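Local coordinates for trypsin-resistant surface T6 protein (Streptococcus pyogenes serotype M6, PDB 4P0D), which serves as the backbone pilin of a Gram-positive pilus, probably linked into the fibre and to the cell wall through its sorting signal, at residues A[360-364]-A[406-410]; A[167-171]-A[432-437]. The protein carries 1 engineered substitution. The contacts are given in a common frame with arbitrary orientation. Residue numbers count along the deposited sequence, not the author numbering.

Contact 1: A[360-364]-A[406-410]; sequences AISTQ and KSTTY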
ATOM      1  N   ALA A 360       2.824 -18.247 -31.892  1.00 18.97           N
ATOM      2  CA  ALA A 360       3.818 -18.185 -30.816  1.00 17.77           C
ATOM      3  C   ALA A 360       3.517 -16.983 -29.904  1.00 17.69           C
ATOM      4  O   ALA A 360       2.949 -15.998 -30.359  1.00 17.15           O
ATOM      5  CB  ALA A 360       5.214 -18.070 -31.402  1.00 17.10           C
ATOM      6  N   ILE A 361       3.891 -17.070 -28.627  1.00 18.01           N
ATOM      7  CA  ILE A 361       3.722 -15.953 -27.705  1.00 18.54           C
ATOM      8  C   ILE A 361       4.986 -15.741 -26.871  1.00 17.47           C
ATOM      9  O   ILE A 361       5.619 -16.698 -26.428  1.00 17.56           O
ATOM     10  CB  ILE A 361       2.519 -16.154 -26.750  1.00 20.71           C
ATOM     11  CG1 ILE A 361       1.217 -16.256 -27.544  1.00 22.08           C
ATOM     12  CG2 ILE A 361       2.404 -14.998 -25.770  1.00 20.52           C
ATOM     13  CD1 ILE A 361       0.027 -16.617 -26.684  1.00 23.65           C
ATOM     14  N   SER A 362       5.329 -14.480 -26.655  1.00 16.64           N
ATOM     15  CA  SER A 362       6.519 -14.117 -25.893  1.00 16.16           C
ATOM     16  C   SER A 362       6.239 -14.107 -24.394  1.00 15.63           C
ATOM     17  O   SER A 362       5.084 -14.112 -23.966  1.00 16.08           O
ATOM     18  CB  SER A 362       6.987 -12.735 -26.302  1.00 16.44           C
ATOM     19  OG  SER A 362       6.208 -11.709 -25.696  1.00 16.16           O
ATOM     20  N   THR A 363       7.307 -14.057 -23.611  1.00 14.74           N
ATOM     21  CA  THR A 363       7.228 -13.700 -22.200  1.00 15.01           C
ATOM     22  C   THR A 363       6.843 -12.217 -22.050  1.00 14.88           C
ATOM     23  O   THR A 363       6.727 -11.484 -23.045  1.00 15.10           O
ATOM     24  CB  THR A 363       8.579 -13.941 -21.509  1.00 15.30           C
ATOM     25  OG1 THR A 363       9.620 -13.347 -22.289  1.00 15.81           O
ATOM     26  CG2 THR A 363       8.840 -15.427 -21.335  1.00 15.43           C
ATOM     27  N   GLN A 364       6.695 -11.757 -20.812  1.00 14.61           N
ATOM     28  CA  GLN A 364       6.085 -10.445 -20.536  1.00 14.54           C
ATOM     29  C   GLN A 364       6.996  -9.260 -20.845  1.00 14.77           C
ATOM     30  O   GLN A 364       8.152  -9.215 -20.419  1.00 14.82           O
ATOM     31  CB  GLN A 364       5.642 -10.352 -19.074  1.00 14.24           C
ATOM     32  CG  GLN A 364       4.649 -11.398 -18.598  1.00 14.39           C
ATOM     33  CD  GLN A 364       5.307 -12.651 -18.048  1.00 14.66           C
ATOM     34  OE1 GLN A 364       6.397 -13.014 -18.461  1.00 14.40           O
ATOM     35  NE2 GLN A 364       4.638 -13.323 -17.122  1.00 15.27           N
ATOM     36  N   LYS A 406       3.614 -18.772 -19.416  1.00 52.51           N
ATOM     37  CA  LYS A 406       4.909 -19.425 -19.631  1.00 50.94           C
ATOM     38  C   LYS A 406       5.729 -19.481 -18.349  1.00 50.83           C
ATOM     39  O   LYS A 406       5.567 -18.645 -17.452  1.00 51.65           O
ATOM     40  CB  LYS A 406       5.741 -18.663 -20.668  1.00 48.42           C
ATOM     41  CG  LYS A 406       5.005 -18.279 -21.939  1.00 45.84           C
ATOM     42  CD  LYS A 406       5.893 -17.429 -22.838  1.00 41.78           C
ATOM     43  CE  LYS A 406       6.983 -18.253 -23.509  1.00 40.11           C
ATOM     44  NZ  LYS A 406       7.534 -17.564 -24.712  1.00 35.99           N
ATOM     45  N   SER A 407       6.609 -20.476 -18.276  1.00 48.03           N
ATOM     46  CA  SER A 407       7.725 -20.459 -17.335  1.00 45.34           C
ATOM     47  C   SER A 407       8.959 -20.843 -18.141  1.00 42.44           C
ATOM     48  O   SER A 407       9.105 -21.995 -18.540  1.00 44.06           O
ATOM     49  CB  SER A 407       7.494 -21.427 -16.173  1.00 45.68           C
ATOM     50  OG  SER A 407       7.507 -22.773 -16.613  1.00 47.55           O
ATOM     51  N   THR A 408       9.818 -19.869 -18.425  1.00 37.17           N
ATOM     52  CA  THR A 408      11.011 -20.113 -19.239  1.00 32.84           C
ATOM     53  C   THR A 408      11.981 -21.030 -18.504  1.00 32.04           C
ATOM     54  O   THR A 408      12.101 -20.976 -17.273  1.00 31.91           O
ATOM     55  CB  THR A 408      11.750 -18.795 -19.586  1.00 31.35           C
ATOM     56  OG1 THR A 408      10.865 -17.903 -20.274  1.00 28.47           O
ATOM     57  CG2 THR A 408      12.982 -19.050 -20.463  1.00 30.50           C
ATOM     58  N   THR A 409      12.673 -21.859 -19.278  1.00 30.67           N
ATOM     59  CA  THR A 409      13.721 -22.721 -18.772  1.00 30.28           C
ATOM     60  C   THR A 409      15.087 -22.137 -19.094  1.00 28.16           C
ATOM     61  O   THR A 409      15.459 -22.021 -20.261  1.00 25.93           O
ATOM     62  CB  THR A 409      13.610 -24.122 -19.390  1.00 31.99           C
ATOM     63  OG1 THR A 409      12.267 -24.611 -19.214  1.00 32.95           O
ATOM     64  CG2 THR A 409      14.614 -25.081 -18.726  1.00 31.89           C
ATOM     65  N   TYR A 410      15.828 -21.785 -18.046  1.00 26.94           N
ATOM     66  CA  TYR A 410      17.144 -21.190 -18.194  1.00 27.96           C
ATOM     67  C   TYR A 410      18.229 -22.192 -17.907  1.00 29.68           C
ATOM     68  O   TYR A 410      17.987 -23.206 -17.240  1.00 30.25           O
ATOM     69  CB  TYR A 410      17.320 -20.029 -17.227  1.00 27.86           C
ATOM     70  CG  TYR A 410      16.266 -18.993 -17.378  1.00 26.82           C
ATOM     71  CD1 TYR A 410      16.223 -18.195 -18.508  1.00 26.80           C
ATOM     72  CD2 TYR A 410      15.289 -18.818 -16.401  1.00 27.49           C
ATOM     73  CE1 TYR A 410      15.237 -17.241 -18.667  1.00 26.69           C
ATOM     74  CE2 TYR A 410      14.301 -17.869 -16.548  1.00 26.53           C
ATOM     75  CZ  TYR A 410      14.278 -17.085 -17.688  1.00 26.80           C
ATOM     76  OH  TYR A 410      13.303 -16.133 -17.838  1.00 25.80           O
TER
HETATM   77  O   HOH W   1       7.065 -15.830 -18.221  1.00 27.86           O
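A single long side chain can tie two pieces of backbone together, and Lys406 illustrates this well. Its CA-to-CB bond points toward residues 360-364, and the chain runs out as m, t, p, t, extended except for a kink at chi3. That course lays Lys406 CD 3.6 Å from Ser362 O. At the tip, Lys406 NZ donates a hydrogen bond to Ile361 O at 2.7 Å. The ammonium also forms a salt bridge with Asp350 on strand 348-353; since the same carboxylate accepts from Thr363 N, the Lys406 ammonium and the Thr363 backbone share a partner. Ile361 contributes to the contact through its carbonyl, while its m, t side chain leads away to Leu455 and strand 320-327. Strand 359-361 belongs to the prealbumin-like C-terminal domain, whereas strand 409-411 is an edge of a separate four-stranded antiparallel sheet that intervenes in the chain before the domain's final strand, 470-479. The contact thus ties the lead-in to this inserted sheet, residues 406-408, to the domain that carries it. Thr363, in the p rotamer, offers its methyl: CG2 lies 3.9 Å from Lys406 CD and 3.4 Å from Thr408 OG1, in contact with both side chains. The CA-to-CB bond of Ser362 points away from 406-410; in its p rotamer Ser362 OG donates to Thr363 O (2.7 Å) and accepts a hydrogen bond from Ile321 N. Farther along, water 1 sits 2.9 Å from Gln364 OE1 and 3.3 Å from Lys406 O, whereas Gln364 NE2 binds the carbonyls of Asn267 and Ala269.

Contact 2: A[167-171]-A[432-437]; sequences SLGSV and FYSIDS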
ATOM      1  N   SER A 167       8.591  -5.472 -17.568  1.00 15.51           N
ATOM      2  CA  SER A 167       8.873  -6.694 -18.292  1.00 15.30           C
ATOM      3  C   SER A 167       9.442  -7.747 -17.348  1.00 15.25           C
ATOM      4  O   SER A 167       9.924  -7.422 -16.248  1.00 14.68           O
ATOM      5  CB  SER A 167       9.831  -6.390 -19.433  1.00 16.18           C
ATOM      6  OG  SER A 167      11.097  -5.967 -18.928  1.00 17.50           O
ATOM      7  N   LEU A 168       9.369  -9.006 -17.767  1.00 14.75           N
ATOM      8  CA  LEU A 168       9.948 -10.126 -16.997  1.00 14.61           C
ATOM      9  C   LEU A 168      11.413  -9.856 -16.651  1.00 14.25           C
ATOM     10  O   LEU A 168      12.209  -9.477 -17.514  1.00 14.22           O
ATOM     11  CB  LEU A 168       9.842 -11.434 -17.787  1.00 15.16           C
ATOM     12  CG  LEU A 168      10.539 -12.656 -17.182  1.00 15.24           C
ATOM     13  CD1 LEU A 168       9.824 -13.075 -15.906  1.00 16.39           C
ATOM     14  CD2 LEU A 168      10.533 -13.785 -18.189  1.00 15.45           C
ATOM     15  N   GLY A 169      11.753 -10.026 -15.385  1.00 13.68           N
ATOM     16  CA  GLY A 169      13.122  -9.817 -14.911  1.00 13.69           C
ATOM     17  C   GLY A 169      13.459  -8.385 -14.545  1.00 13.30           C
ATOM     18  O   GLY A 169      14.574  -8.126 -14.144  1.00 13.12           O
ATOM     19  N   SER A 170      12.508  -7.455 -14.641  1.00 13.19           N
ATOM     20  CA  SER A 170      12.760  -6.061 -14.255  1.00 13.32           C
ATOM     21  C   SER A 170      12.667  -5.842 -12.739  1.00 13.16           C
ATOM     22  O   SER A 170      11.764  -6.356 -12.086  1.00 13.12           O
ATOM     23  CB  SER A 170      11.764  -5.137 -14.954  1.00 13.74           C
ATOM     24  OG  SER A 170      11.900  -5.195 -16.365  1.00 13.95           O
ATOM     25  N   VAL A 171      13.589  -5.070 -12.182  1.00 13.56           N
ATOM     26  CA  VAL A 171      13.529  -4.713 -10.765  1.00 13.66           C
ATOM     27  C   VAL A 171      12.781  -3.385 -10.623  1.00 13.12           C
ATOM     28  O   VAL A 171      13.129  -2.366 -11.242  1.00 12.52           O
ATOM     29  CB  VAL A 171      14.927  -4.630 -10.124  1.00 14.29           C
ATOM     30  CG1 VAL A 171      14.897  -3.932  -8.779  1.00 14.79           C
ATOM     31  CG2 VAL A 171      15.521  -6.025  -9.971  1.00 14.98           C
ATOM     32  N   PHE A 432      15.243 -14.834 -11.786  1.00 20.35           N
ATOM     33  CA  PHE A 432      15.645 -14.254 -13.067  1.00 18.92           C
ATOM     34  C   PHE A 432      15.630 -12.720 -13.054  1.00 18.30           C
ATOM     35  O   PHE A 432      14.636 -12.085 -12.660  1.00 17.57           O
ATOM     36  CB  PHE A 432      14.756 -14.737 -14.217  1.00 18.26           C
ATOM     37  CG  PHE A 432      15.113 -14.121 -15.547  1.00 18.09           C
ATOM     38  CD1 PHE A 432      16.237 -14.542 -16.237  1.00 17.99           C
ATOM     39  CD2 PHE A 432      14.345 -13.110 -16.094  1.00 18.31           C
ATOM     40  CE1 PHE A 432      16.582 -13.973 -17.449  1.00 18.23           C
ATOM     41  CE2 PHE A 432      14.684 -12.532 -17.313  1.00 18.59           C
ATOM     42  CZ  PHE A 432      15.803 -12.955 -17.988  1.00 18.06           C
ATOM     43  N   TYR A 433      16.733 -12.138 -13.530  1.00 17.18           N
ATOM     44  CA  TYR A 433      16.859 -10.702 -13.713  1.00 16.82           C
ATOM     45  C   TYR A 433      17.196 -10.430 -15.149  1.00 15.86           C
ATOM     46  O   TYR A 433      18.038 -11.111 -15.731  1.00 15.59           O
ATOM     47  CB  TYR A 433      18.014 -10.145 -12.878  1.00 17.43           C
ATOM     48  CG  TYR A 433      17.786 -10.268 -11.406  1.00 18.37           C
ATOM     49  CD1 TYR A 433      18.010 -11.474 -10.753  1.00 19.14           C
ATOM     50  CD2 TYR A 433      17.326  -9.192 -10.670  1.00 18.62           C
ATOM     51  CE1 TYR A 433      17.779 -11.606  -9.401  1.00 19.99           C
ATOM     52  CE2 TYR A 433      17.115  -9.301  -9.311  1.00 19.75           C
ATOM     53  CZ  TYR A 433      17.332 -10.516  -8.689  1.00 20.20           C
ATOM     54  OH  TYR A 433      17.102 -10.622  -7.341  1.00 21.62           O
ATOM     55  N   SER A 434      16.625  -9.366 -15.682  1.00 14.82           N
ATOM     56  CA  SER A 434      16.931  -8.926 -17.027  1.00 14.42           C
ATOM     57  C   SER A 434      18.338  -8.328 -17.052  1.00 14.49           C
ATOM     58  O   SER A 434      18.925  -8.024 -16.013  1.00 13.84           O
ATOM     59  CB  SER A 434      15.923  -7.883 -17.471  1.00 14.55           C
ATOM     60  OG  SER A 434      16.075  -6.694 -16.716  1.00 14.37           O
ATOM     61  N   ILE A 435      18.860  -8.145 -18.256  1.00 14.94           N
ATOM     62  CA  ILE A 435      20.161  -7.523 -18.464  1.00 15.27           C
ATOM     63  C   ILE A 435      20.216  -6.158 -17.783  1.00 14.93           C
ATOM     64  O   ILE A 435      21.204  -5.820 -17.107  1.00 14.82           O
ATOM     65  CB  ILE A 435      20.458  -7.363 -19.973  1.00 16.31           C
ATOM     66  CG1 ILE A 435      20.577  -8.731 -20.668  1.00 17.63           C
ATOM     67  CG2 ILE A 435      21.685  -6.506 -20.210  1.00 15.90           C
ATOM     68  CD1 ILE A 435      21.783  -9.562 -20.273  1.00 18.49           C
ATOM     69  N   ASP A 436      19.162  -5.370 -17.954  1.00 14.50           N
ATOM     70  CA  ASP A 436      19.134  -4.018 -17.387  1.00 14.66           C
ATOM     71  C   ASP A 436      18.929  -3.973 -15.869  1.00 13.92           C
ATOM     72  O   ASP A 436      19.112  -2.932 -15.257  1.00 14.18           O
ATOM     73  CB  ASP A 436      18.095  -3.147 -18.101  1.00 15.23           C
ATOM     74  CG  ASP A 436      18.510  -2.791 -19.524  1.00 16.70           C
ATOM     75  OD1 ASP A 436      19.728  -2.668 -19.802  1.00 16.59           O
ATOM     76  OD2 ASP A 436      17.602  -2.641 -20.367  1.00 17.67           O
ATOM     77  N   SER A 437      18.542  -5.096 -15.275  1.00 14.17           N
ATOM     78  CA  SER A 437      18.422  -5.203 -13.829  1.00 14.05           C
ATOM     79  C   SER A 437      19.491  -6.139 -13.243  1.00 14.36           C
ATOM     80  O   SER A 437      19.257  -6.809 -12.239  1.00 13.78           O
ATOM     81  CB  SER A 437      17.020  -5.674 -13.457  1.00 13.99           C
ATOM     82  OG  SER A 437      16.102  -4.600 -13.534  1.00 14.42           O
TER
HETATM   83  O   HOH W   2      14.403  -4.680 -17.554  1.00 16.48           O
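Residues 167-170 form a type II beta turn, closed by Ser170 N to Ser167 O at 3.0 Å, with Gly169 in its third position at phi/psi 86/2. The turn lies directly on strand 431-434: the CA atoms of Gly169 and Tyr433 are 4.0 Å apart, and Gly169 O accepts a nearly linear hydrogen bond from Ser434 N (2.8 Å). CA-H...O contacts, Gly169 CA to Phe432 O and Tyr433 CA to Gly169 O, both 3.5 Å, reinforce it. A CB here would clash with Phe432 and Ser434, so glycine suits both the turn and the close approach. Beyond it, Val171 N donates to Ser437 OG at 2.9 Å, Val171 CG2 meets the edge of the Tyr433 ring (CE2, 3.7 Å), and Leu168 CG packs 4.0 Å from Phe432 CD2. Water 2 bridges Ser170 OG and Ser434 OG. The arrangement is a glycine-bearing type II turn of the Cna-B-like middle domain docked against an edge strand of the inserted sheet: a domain-domain interface.

Contacts 1 and 2, with centres 14 Å apart, show how one inserted sheet can meet two domains, since segments 406-410 and 432-437 run into or along its edge strands 409-411 and 431-434. Contact 1 is nested within the chain loop closed by contact 2. They touch directly: Gln364 O lies 2.9 Å from Leu168 N, a probable hydrogen bond joining the C-terminal domain to the middle one. The rings of Tyr410 and Phe432 stack, with Tyr410 CZ 3.5 Å from Phe432 CD1, and so join the two strands. Tyr410 OH reaches Leu168 CD2 at 3.6 Å. Both contacts sit at this interdomain junction, whereas the calcium ion, bound by Ser82 and Thr85, belongs to the N-terminal domain.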